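Muramidase (Trichobolus zukalii, PDB 6ZMV) probably cleaves bacterial cell-wall peptidoglycan as a fungal lysozyme (muramidase) of glycoside hydrolase family 25. Local coordinates at residues Pro91-Met96 and Met132-Tyr137; Lys30-Thr35 and Gly58-Arg63; Trp115-Val120 and Asn148-Thr153; Pro3-Ser8 and Ser22-Val27. All coordinates share one frame; numbering follows the deposited sequence. Where two conformers were deposited one is given.

In the fold
From the N terminus, interaction 4 closes first, bringing strand 2-7 beside strand 26-33 after the single short helix 16-21. Interaction 2 follows in series: the later part of strand 26-33 pairs with strand 55-61 once helix 42-51 has passed, and Lys-30 N bonds back to Ile-7 O. Strand 55-61 in turn pairs with strand 93-95, whose pairing with strand 132-136 is interaction 1, closing a loop that contains helix 109-127. Interaction 3 crosses interaction 1, since its segment 115-120 belongs to that helix and its segment 148-153 comes after strand 132-136. Interactions 4, 2 and 1 thus build successive parts of the barrel sheet, and interaction 3 joins an outer helix to a loop.

Interaction 1. Residues Pro91-Met96 and Met132-Tyr137. With GOL (glycerol), chain E.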
# COMPACT_ATOMS: atom_id res chain seq x y z
N PRO A 91 -6.89 3.55 -3.76
CA PRO A 91 -6.14 4.66 -3.20
C PRO A 91 -4.69 4.22 -3.07
O PRO A 91 -4.39 3.08 -2.72
CB PRO A 91 -6.79 4.92 -1.84
CG PRO A 91 -7.55 3.63 -1.50
CD PRO A 91 -7.90 3.01 -2.83
N GLY A 92 -3.77 5.16 -3.24
CA GLY A 92 -2.36 4.86 -3.12
C GLY A 92 -2.02 4.33 -1.74
O GLY A 92 -2.66 4.70 -0.75
N MET A 93 -1.00 3.48 -1.65
CA MET A 93 -0.59 2.82 -0.39
C MET A 93 0.77 3.35 0.08
O MET A 93 1.75 3.34 -0.69
CB MET A 93 -0.58 1.29 -0.59
CG MET A 93 -0.23 0.57 0.66
SD MET A 93 -0.30 -1.24 0.42
CE MET A 93 1.38 -1.56 -0.09
N LEU A 94 0.81 3.80 1.32
CA LEU A 94 2.03 4.19 2.02
C LEU A 94 2.66 2.98 2.67
O LEU A 94 2.04 2.38 3.56
CB LEU A 94 1.72 5.24 3.08
CG LEU A 94 2.87 5.70 3.93
CD1 LEU A 94 4.01 6.30 3.14
CD2 LEU A 94 2.44 6.65 4.98
N ASP A 95 3.82 2.56 2.20
CA ASP A 95 4.50 1.31 2.64
C ASP A 95 5.53 1.61 3.72
O ASP A 95 6.59 2.11 3.42
CB ASP A 95 5.16 0.64 1.43
CG ASP A 95 6.05 -0.53 1.77
OD1 ASP A 95 6.06 -0.92 2.95
OD2 ASP A 95 6.76 -1.03 0.87
N MET A 96 5.20 1.30 4.97
CA MET A 96 6.11 1.49 6.11
C MET A 96 6.85 0.17 6.35
O MET A 96 6.26 -0.90 6.55
CB MET A 96 5.33 1.91 7.35
CG MET A 96 4.49 3.14 7.18
SD MET A 96 5.24 4.56 6.40
CE MET A 96 6.55 4.98 7.54
N MET A 132 -4.05 4.29 1.75
CA MET A 132 -3.91 3.10 2.62
C MET A 132 -2.54 3.15 3.30
O MET A 132 -1.58 3.72 2.73
CB MET A 132 -4.04 1.81 1.80
CG MET A 132 -5.25 1.82 0.88
SD MET A 132 -5.78 0.25 0.24
CE MET A 132 -4.40 -0.08 -0.85
N ILE A 133 -2.43 2.53 4.46
CA ILE A 133 -1.15 2.39 5.20
C ILE A 133 -0.83 0.91 5.29
O ILE A 133 -1.66 0.16 5.88
CB ILE A 133 -1.19 3.05 6.57
CG1 ILE A 133 -1.35 4.56 6.40
CG2 ILE A 133 0.06 2.71 7.35
CD1 ILE A 133 -1.61 5.28 7.74
N TYR A 134 0.34 0.52 4.83
CA TYR A 134 0.88 -0.84 4.96
C TYR A 134 1.83 -0.87 6.12
O TYR A 134 2.73 -0.02 6.24
CB TYR A 134 1.61 -1.25 3.67
CG TYR A 134 2.40 -2.52 3.77
CD1 TYR A 134 3.69 -2.51 4.29
CD2 TYR A 134 1.91 -3.71 3.29
CE1 TYR A 134 4.43 -3.67 4.34
CE2 TYR A 134 2.65 -4.88 3.36
CZ TYR A 134 3.92 -4.87 3.88
OH TYR A 134 4.67 -6.01 3.91
N THR A 135 1.67 -1.87 6.96
CA THR A 135 2.58 -2.10 8.09
C THR A 135 2.48 -3.53 8.54
O THR A 135 1.42 -4.18 8.41
CB THR A 135 2.26 -1.12 9.26
OG1 THR A 135 3.23 -1.21 10.31
CG2 THR A 135 0.86 -1.27 9.81
N GLY A 136 3.50 -3.98 9.25
CA GLY A 136 3.38 -5.14 10.14
C GLY A 136 2.97 -4.69 11.52
O GLY A 136 3.10 -3.52 11.87
N TYR A 137 2.54 -5.62 12.35
CA TYR A 137 2.00 -5.32 13.68
C TYR A 137 3.13 -4.75 14.56
O TYR A 137 2.97 -3.67 15.14
CB TYR A 137 1.45 -6.59 14.32
CG TYR A 137 0.98 -6.37 15.73
CD1 TYR A 137 -0.30 -5.90 15.94
CD2 TYR A 137 1.76 -6.65 16.83
CE1 TYR A 137 -0.78 -5.66 17.20
CE2 TYR A 137 1.27 -6.46 18.09
CZ TYR A 137 0.01 -5.93 18.28
OH TYR A 137 -0.48 -5.75 19.54
C1 GOL E . 7.08 -3.87 8.64
O1 GOL E . 6.11 -2.82 8.48
C2 GOL E . 7.23 -4.80 7.44
O2 GOL E . 8.39 -5.60 7.62
C3 GOL E . 6.09 -5.74 7.18
O3 GOL E . 6.35 -6.48 5.98
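Tyr-134 OH, at the tip of a ring beside Asp-95 of the neighbouring strand, is gripped by glycerol O3 at 2.7 Å and by Gln-179 OE1. Strands 93-95 and 132-136 are parallel partners of a beta-alpha-beta unit in the TIM-barrel-like sheet, with helix 109-127 packed on the Leu-94 face. Four backbone bonds join them; the straightest runs from Tyr-134 N to Leu-94 O (2.8 Å, 175°). On the other face, with CG anti to the backbone N (chi1 170°), the Tyr-134 ring lies alongside Asp-95 in one of that residue's two conformers. Met-93 SD packs on Tyr-134 CB at 3.8 Å and stands 5.4 Å from the ring centroid, 65° off the normal, an oblique Met-aromatic contact. Met-132 CG meets Pro-91 CG at 3.8 Å, the side chains crossing nearly at a right angle. An alanine in place of Tyr-134 would probably leave Met-93 CE without its aromatic neighbour and Gln-179 without its hydroxyl mate. The glycerol, probably from the crystallisation liquor, sits at the C-terminal strand ends, where TIM barrels carry their active sites. Its O1 donates to Met-96 O at 2.7 Å and accepts from Gly-136 N at 3.0 Å, bridging the two segments.

Interaction 2. Residues Lys30-Thr35 and Gly58-Arg63; sequences KATEGT and GYHFAR
Strands 30-33 and 58-61 run parallel, their axes 24° apart, with a beta bulge where Ala-31 N (2.9 Å) and, weakly, Thr-32 N both point to Tyr-59 O. On one face Lys-30 starts over Tyr-59: its CA stands 3.6 Å from the ring centroid in a CH-pi contact, and CB and CG follow across the same ring. The extended lysine chain then carries NZ to Glu-33 OE1 at 2.7 Å, nearly along the C-O axis. Arg-63 grips the other oxygen side-on: NE and NH2 each lie 2.8 Å from Glu-33 OE2, meeting it from one face of the carboxylate. The two cations thus hold the carboxylate by both oxygens and fix its rotation. It also stacks on Phe-61, the planes only 18° apart, while Phe-61 CE1 lies against the guanidinium face. On the opposite face Thr-32 OG1 reaches His-60 ND1 at 2.7 Å in the imidazole plane. His-60 NE2 bonds to Gln-72 of helix 69-78, whose Phe-75 and Phe-76 touch Thr-32. The His-60 ring also meets Phe-119 of helix 109-127, and strand 55-61 continues the barrel sheet to strand 93-95.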
# COMPACT_ATOMS: atom_id res chain seq x y z
N LYS A 30 4.56 -1.18 -7.01
CA LYS A 30 5.48 -0.15 -6.50
C LYS A 30 5.60 0.96 -7.54
O LYS A 30 5.94 0.71 -8.69
CB LYS A 30 6.87 -0.72 -6.26
CG LYS A 30 7.79 0.26 -5.57
CD LYS A 30 9.10 -0.38 -5.12
CE LYS A 30 9.95 0.58 -4.31
NZ LYS A 30 11.13 -0.09 -3.77
N ALA A 31 5.44 2.20 -7.05
CA ALA A 31 5.64 3.40 -7.87
C ALA A 31 6.94 4.09 -7.54
O ALA A 31 7.72 4.46 -8.48
CB ALA A 31 4.46 4.32 -7.73
N THR A 32 7.18 4.36 -6.27
CA THR A 32 8.24 5.26 -5.85
C THR A 32 8.88 4.76 -4.54
O THR A 32 8.27 4.00 -3.79
CB THR A 32 7.71 6.69 -5.65
OG1 THR A 32 6.50 6.65 -4.88
CG2 THR A 32 7.45 7.35 -6.98
N GLU A 33 10.06 5.29 -4.23
CA GLU A 33 10.74 5.13 -2.95
C GLU A 33 11.52 6.39 -2.63
O GLU A 33 12.23 6.98 -3.50
CB GLU A 33 11.70 3.93 -2.99
CG GLU A 33 12.43 3.72 -1.69
CD GLU A 33 13.19 2.40 -1.55
OE1 GLU A 33 12.75 1.39 -2.15
OE2 GLU A 33 14.23 2.40 -0.84
N GLY A 34 11.35 6.85 -1.38
CA GLY A 34 12.03 8.08 -1.00
C GLY A 34 11.68 9.27 -1.86
O GLY A 34 10.52 9.42 -2.21
N THR A 35 12.69 10.12 -2.10
CA THR A 35 12.54 11.39 -2.84
C THR A 35 12.86 11.23 -4.34
O THR A 35 12.56 12.12 -5.12
CB THR A 35 13.47 12.53 -2.31
N GLY A 58 -0.94 2.15 -6.89
CA GLY A 58 0.49 2.23 -6.64
C GLY A 58 0.81 2.25 -5.14
O GLY A 58 -0.03 2.49 -4.28
N TYR A 59 2.08 2.00 -4.82
CA TYR A 59 2.59 2.17 -3.46
C TYR A 59 3.91 2.94 -3.44
O TYR A 59 4.67 2.94 -4.40
CB TYR A 59 2.63 0.85 -2.66
CG TYR A 59 3.71 -0.16 -2.96
CD1 TYR A 59 4.99 0.00 -2.41
CD2 TYR A 59 3.46 -1.29 -3.73
CE1 TYR A 59 5.95 -0.96 -2.58
CE2 TYR A 59 4.43 -2.25 -3.89
CZ TYR A 59 5.67 -2.10 -3.30
OH TYR A 59 6.62 -3.05 -3.48
N HIS A 60 4.11 3.59 -2.30
CA HIS A 60 5.32 4.36 -2.00
C HIS A 60 6.09 3.74 -0.85
O HIS A 60 5.54 3.62 0.25
CB HIS A 60 4.89 5.78 -1.60
CG HIS A 60 6.10 6.60 -1.26
ND1 HIS A 60 6.93 7.08 -2.24
CD2 HIS A 60 6.65 6.93 -0.08
CE1 HIS A 60 7.94 7.72 -1.63
NE2 HIS A 60 7.79 7.64 -0.30
N PHE A 61 7.33 3.35 -1.11
CA PHE A 61 8.22 2.87 -0.05
C PHE A 61 8.78 4.07 0.72
O PHE A 61 9.61 4.81 0.20
CB PHE A 61 9.29 1.96 -0.68
CG PHE A 61 10.16 1.23 0.30
CD1 PHE A 61 10.89 1.88 1.29
CD2 PHE A 61 10.35 -0.13 0.13
CE1 PHE A 61 11.64 1.15 2.18
CE2 PHE A 61 11.14 -0.84 1.00
CZ PHE A 61 11.80 -0.20 1.99
N ALA A 62 8.30 4.30 1.91
CA ALA A 62 8.65 5.48 2.71
C ALA A 62 10.12 5.41 3.10
O ALA A 62 10.63 4.38 3.58
CB ALA A 62 7.82 5.55 3.98
N ARG A 63 10.77 6.57 3.07
CA ARG A 63 12.12 6.75 3.67
C ARG A 63 12.09 7.97 4.56
O ARG A 63 12.42 9.07 4.15
CB ARG A 63 13.15 6.85 2.55
CG ARG A 63 13.36 5.59 1.71
CD ARG A 63 14.19 4.56 2.45
NE ARG A 63 14.51 3.35 1.76
CZ ARG A 63 14.91 2.22 2.32
NH1 ARG A 63 15.09 2.08 3.64
NH2 ARG A 63 15.13 1.22 1.48

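Interaction 3. Residues Trp115-Val120 and Asn148-Thr153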
# COMPACT_ATOMS: atom_id res chain seq x y z
N TRP A 115 5.42 12.47 10.72
CA TRP A 115 5.88 12.26 9.33
C TRP A 115 4.75 11.56 8.55
O TRP A 115 4.38 11.99 7.45
CB TRP A 115 7.12 11.35 9.31
CG TRP A 115 7.75 11.23 7.98
CD1 TRP A 115 8.79 12.00 7.56
CD2 TRP A 115 7.39 10.37 6.87
NE1 TRP A 115 9.11 11.67 6.26
CE2 TRP A 115 8.24 10.71 5.79
CE3 TRP A 115 6.43 9.40 6.68
CZ2 TRP A 115 8.18 10.04 4.57
CZ3 TRP A 115 6.34 8.77 5.48
CH2 TRP A 115 7.18 9.12 4.43
N ILE A 116 4.16 10.51 9.12
CA ILE A 116 3.05 9.82 8.43
C ILE A 116 1.87 10.77 8.26
O ILE A 116 1.25 10.77 7.23
CB ILE A 116 2.66 8.56 9.19
CG1 ILE A 116 3.80 7.55 9.21
CG2 ILE A 116 1.39 7.93 8.62
CD1 ILE A 116 3.60 6.37 10.17
N SER A 117 1.57 11.57 9.26
CA SER A 117 0.45 12.56 9.18
C SER A 117 0.66 13.46 7.99
O SER A 117 -0.25 13.78 7.24
CB SER A 117 0.33 13.40 10.43
OG SER A 117 -0.01 12.63 11.54
N ASP A 118 1.87 13.96 7.85
CA ASP A 118 2.16 14.89 6.74
C ASP A 118 2.00 14.17 5.40
O ASP A 118 1.42 14.75 4.48
CB ASP A 118 3.57 15.45 6.85
CG ASP A 118 3.83 16.52 7.89
OD1 ASP A 118 2.87 16.98 8.46
OD2 ASP A 118 5.03 16.80 8.12
N PHE A 119 2.49 12.94 5.29
CA PHE A 119 2.29 12.17 4.05
C PHE A 119 0.80 12.01 3.80
O PHE A 119 0.32 12.27 2.66
CB PHE A 119 2.99 10.83 4.10
CG PHE A 119 2.93 10.06 2.80
CD1 PHE A 119 1.75 9.42 2.41
CD2 PHE A 119 4.03 10.01 1.96
CE1 PHE A 119 1.70 8.75 1.21
CE2 PHE A 119 3.97 9.37 0.74
CZ PHE A 119 2.81 8.71 0.38
N VAL A 120 0.09 11.50 4.80
CA VAL A 120 -1.34 11.12 4.66
C VAL A 120 -2.20 12.32 4.26
O VAL A 120 -3.04 12.20 3.33
CB VAL A 120 -1.82 10.50 5.98
CG1 VAL A 120 -3.33 10.52 6.15
CG2 VAL A 120 -1.25 9.11 6.20
N ASN A 148 -3.18 5.35 17.18
CA ASN A 148 -4.52 5.21 16.61
C ASN A 148 -4.90 6.39 15.74
O ASN A 148 -6.04 6.47 15.30
CB ASN A 148 -5.57 4.94 17.68
CG ASN A 148 -5.85 6.10 18.58
OD1 ASN A 148 -5.30 7.15 18.36
ND2 ASN A 148 -6.75 5.91 19.53
N LYS A 149 -3.94 7.28 15.41
CA LYS A 149 -4.29 8.52 14.71
C LYS A 149 -4.96 8.31 13.34
O LYS A 149 -5.69 9.22 12.89
CB LYS A 149 -3.04 9.36 14.54
CG LYS A 149 -3.26 10.76 13.96
CD LYS A 149 -2.09 11.71 14.09
CE LYS A 149 -2.52 13.09 13.61
NZ LYS A 149 -1.39 14.02 13.58
N PHE A 150 -4.66 7.22 12.68
CA PHE A 150 -5.08 6.97 11.26
C PHE A 150 -6.21 5.97 11.16
O PHE A 150 -6.64 5.66 10.06
CB PHE A 150 -3.86 6.59 10.43
CG PHE A 150 -2.69 7.53 10.63
CD1 PHE A 150 -2.74 8.85 10.24
CD2 PHE A 150 -1.61 7.11 11.37
CE1 PHE A 150 -1.70 9.71 10.53
CE2 PHE A 150 -0.57 7.99 11.69
CZ PHE A 150 -0.63 9.29 11.26
N ALA A 151 -6.64 5.44 12.29
CA ALA A 151 -7.56 4.27 12.36
C ALA A 151 -8.92 4.59 11.78
O ALA A 151 -9.55 3.62 11.36
CB ALA A 151 -7.66 3.77 13.74
N THR A 152 -9.33 5.86 11.73
CA THR A 152 -10.65 6.23 11.20
C THR A 152 -10.61 6.78 9.79
O THR A 152 -11.65 6.99 9.24
CB THR A 152 -11.39 7.21 12.11
OG1 THR A 152 -10.66 8.43 12.17
CG2 THR A 152 -11.54 6.69 13.53
N THR A 153 -9.43 6.90 9.19
CA THR A 153 -9.25 7.58 7.91
C THR A 153 -8.52 6.76 6.86
O THR A 153 -8.94 6.80 5.71
CB THR A 153 -8.51 8.89 8.12
OG1 THR A 153 -7.31 8.69 8.86
CG2 THR A 153 -9.39 9.91 8.80
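Phe-150 gives the largest share of the buried surface, its ring pushed against helix 109-127 between Ile-116, Ser-117 and Val-120. Ile-116 CG2, anti to the backbone N of its residue, lies over one ring face, offset toward the rim, and comes within 3.6 Å of Phe-150 CZ. It forms a CH-pi contact 24° off the ring normal. The opposite face is backed by the neighbouring Lys-149, whose CB stands over the ring centre, so the aromatic group is sandwiched between two aliphatic groups. Val-120 CG2 adds a looser, oblique touch at 4.3 Å from Phe-150 CD1. In the outer layer of the barrel, this is where the loop between helix 137-144 and strand 156-159 folds back over the helix that precedes strand 132-136. Residues 148-151 form a type I beta turn, closed by Ala-151 N to Asn-148 O, and the side chains of its two central residues both point at the helix. In one of its two conformers Ser-117 places OG at the edge of the Phe-150 ring, 3.4 Å from CZ. In that conformer OG accepts a hydrogen bond from Lys-149 NZ at 2.8 Å, the extended lysine chain running alongside the ring to reach it, and also bonds to Val-113 O one helical turn back. Deeper in, Ile-133 of strand 132-136 touches Ile-116, Val-120 and Phe-150 alike.

Interaction 4. Residues Pro3-Ser8 and Ser22-Val27; sequences PGFDIS and SGARFV
Val-27 drives CG2 straight onto the ring face of Phe-5, the methyl 3.7 Å from the centroid and only 7° off the ring normal. Phe-5 CG takes the crowded position between the backbone N and the carbonyl carbon (chi1 64°), which swings the ring across toward the neighbouring strand. Ile-7 CG1 meets the same Val-27 methyl, CG2, at 3.8 Å, the side chains crossing at a slant, and Ala-24 CB approaches Phe-5 CD1 obliquely at 4.0 Å. On the other side of the sheet the roles are reversed: the ring of Phe-26 lies across Gly-4, whose CA sits 3.6 Å from the centroid, over the face. With no side chain on Gly-4, the ring can lie directly on its CA. The two strands are the parallel arms of a beta-alpha-beta unit, crossed over by helix 16-21, at the start of the TIM-barrel-like sheet. That helix ends in a Schellman motif at Gly-23, whose O rests 3.6 Å from Pro-3 CD. Backbone bonds fasten the return: Arg-25 N reaches Pro-3 O at 2.8 Å, while Phe-5 N meets Phe-26 O at 3.2 Å with a more bent geometry. A serine in place of Phe-5 would probably open a gap above Val-27 CG2 and leave Tyr-184, which stacks on the Phe-5 ring, without its aromatic mate. Between the segments the side chains meet through carbon alone, and the polar bonds are left to the backbone; the fit here therefore rests on the shapes of rings and methyls.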
# COMPACT_ATOMS: atom_id res chain seq x y z
N PRO A 3 -8.85 -12.38 -3.71
CA PRO A 3 -7.40 -12.48 -3.89
C PRO A 3 -6.79 -11.35 -4.66
O PRO A 3 -7.40 -10.81 -5.59
CB PRO A 3 -7.20 -13.80 -4.66
CG PRO A 3 -8.47 -14.56 -4.46
CD PRO A 3 -9.54 -13.49 -4.39
N GLY A 4 -5.56 -11.02 -4.27
CA GLY A 4 -4.75 -10.09 -5.03
C GLY A 4 -3.31 -10.30 -4.72
O GLY A 4 -2.90 -11.34 -4.14
N PHE A 5 -2.46 -9.37 -5.13
CA PHE A 5 -1.01 -9.53 -4.98
C PHE A 5 -0.36 -8.16 -5.09
O PHE A 5 -1.03 -7.16 -5.41
CB PHE A 5 -0.46 -10.53 -6.00
CG PHE A 5 -0.57 -10.18 -7.47
CD1 PHE A 5 -1.82 -10.10 -8.12
CD2 PHE A 5 0.58 -10.09 -8.26
CE1 PHE A 5 -1.87 -9.89 -9.48
CE2 PHE A 5 0.50 -9.88 -9.62
CZ PHE A 5 -0.71 -9.79 -10.22
N ASP A 6 0.93 -8.13 -4.81
CA ASP A 6 1.67 -6.87 -4.97
C ASP A 6 3.04 -7.17 -5.60
O ASP A 6 3.65 -8.25 -5.32
CB ASP A 6 1.72 -6.08 -3.67
CG ASP A 6 2.44 -6.75 -2.57
OD1 ASP A 6 3.73 -6.69 -2.54
OD2 ASP A 6 1.76 -7.36 -1.73
N ILE A 7 3.51 -6.25 -6.43
CA ILE A 7 4.70 -6.44 -7.29
C ILE A 7 5.45 -5.13 -7.41
O ILE A 7 4.97 -4.04 -7.05
CB ILE A 7 4.28 -6.94 -8.69
CG1 ILE A 7 3.25 -6.03 -9.38
CG2 ILE A 7 3.78 -8.38 -8.60
CD1 ILE A 7 2.83 -6.47 -10.77
N SER A 8 6.64 -5.25 -7.96
CA SER A 8 7.61 -4.16 -8.14
C SER A 8 8.55 -4.55 -9.28
O SER A 8 8.37 -5.55 -9.94
CB SER A 8 8.36 -3.91 -6.87
OG SER A 8 9.28 -4.96 -6.61
N SER A 22 -6.65 -16.94 -12.67
CA SER A 22 -6.47 -17.77 -11.46
C SER A 22 -7.25 -17.24 -10.27
O SER A 22 -7.27 -17.93 -9.24
CB SER A 22 -4.99 -17.88 -11.10
OG SER A 22 -4.53 -16.71 -10.39
N GLY A 23 -7.82 -16.04 -10.37
CA GLY A 23 -8.73 -15.51 -9.33
C GLY A 23 -8.29 -14.18 -8.79
O GLY A 23 -9.02 -13.62 -7.96
N ALA A 24 -7.11 -13.69 -9.13
CA ALA A 24 -6.70 -12.38 -8.62
C ALA A 24 -7.66 -11.33 -9.16
O ALA A 24 -8.01 -11.36 -10.36
CB ALA A 24 -5.28 -11.99 -8.99
N ARG A 25 -8.02 -10.36 -8.31
CA ARG A 25 -8.85 -9.24 -8.72
C ARG A 25 -8.19 -7.88 -8.53
O ARG A 25 -8.76 -6.90 -9.01
CB ARG A 25 -10.25 -9.33 -8.12
CG ARG A 25 -11.02 -10.54 -8.60
CD ARG A 25 -11.50 -10.44 -10.02
NE ARG A 25 -12.23 -11.58 -10.53
CZ ARG A 25 -11.67 -12.60 -11.14
NH1 ARG A 25 -12.39 -13.60 -11.65
NH2 ARG A 25 -10.37 -12.68 -11.22
N PHE A 26 -7.08 -7.81 -7.79
CA PHE A 26 -6.40 -6.53 -7.62
C PHE A 26 -4.91 -6.77 -7.53
O PHE A 26 -4.44 -7.87 -7.19
CB PHE A 26 -6.93 -5.75 -6.40
CG PHE A 26 -6.57 -6.38 -5.07
CD1 PHE A 26 -7.34 -7.37 -4.55
CD2 PHE A 26 -5.45 -6.01 -4.33
CE1 PHE A 26 -7.04 -7.98 -3.34
CE2 PHE A 26 -5.09 -6.64 -3.15
CZ PHE A 26 -5.92 -7.61 -2.63
N VAL A 27 -4.17 -5.71 -7.83
CA VAL A 27 -2.70 -5.71 -7.67
C VAL A 27 -2.27 -4.34 -7.21
O VAL A 27 -2.81 -3.33 -7.66
CB VAL A 27 -1.99 -6.15 -8.98
CG1 VAL A 27 -2.33 -5.21 -10.13
CG2 VAL A 27 -0.51 -6.33 -8.75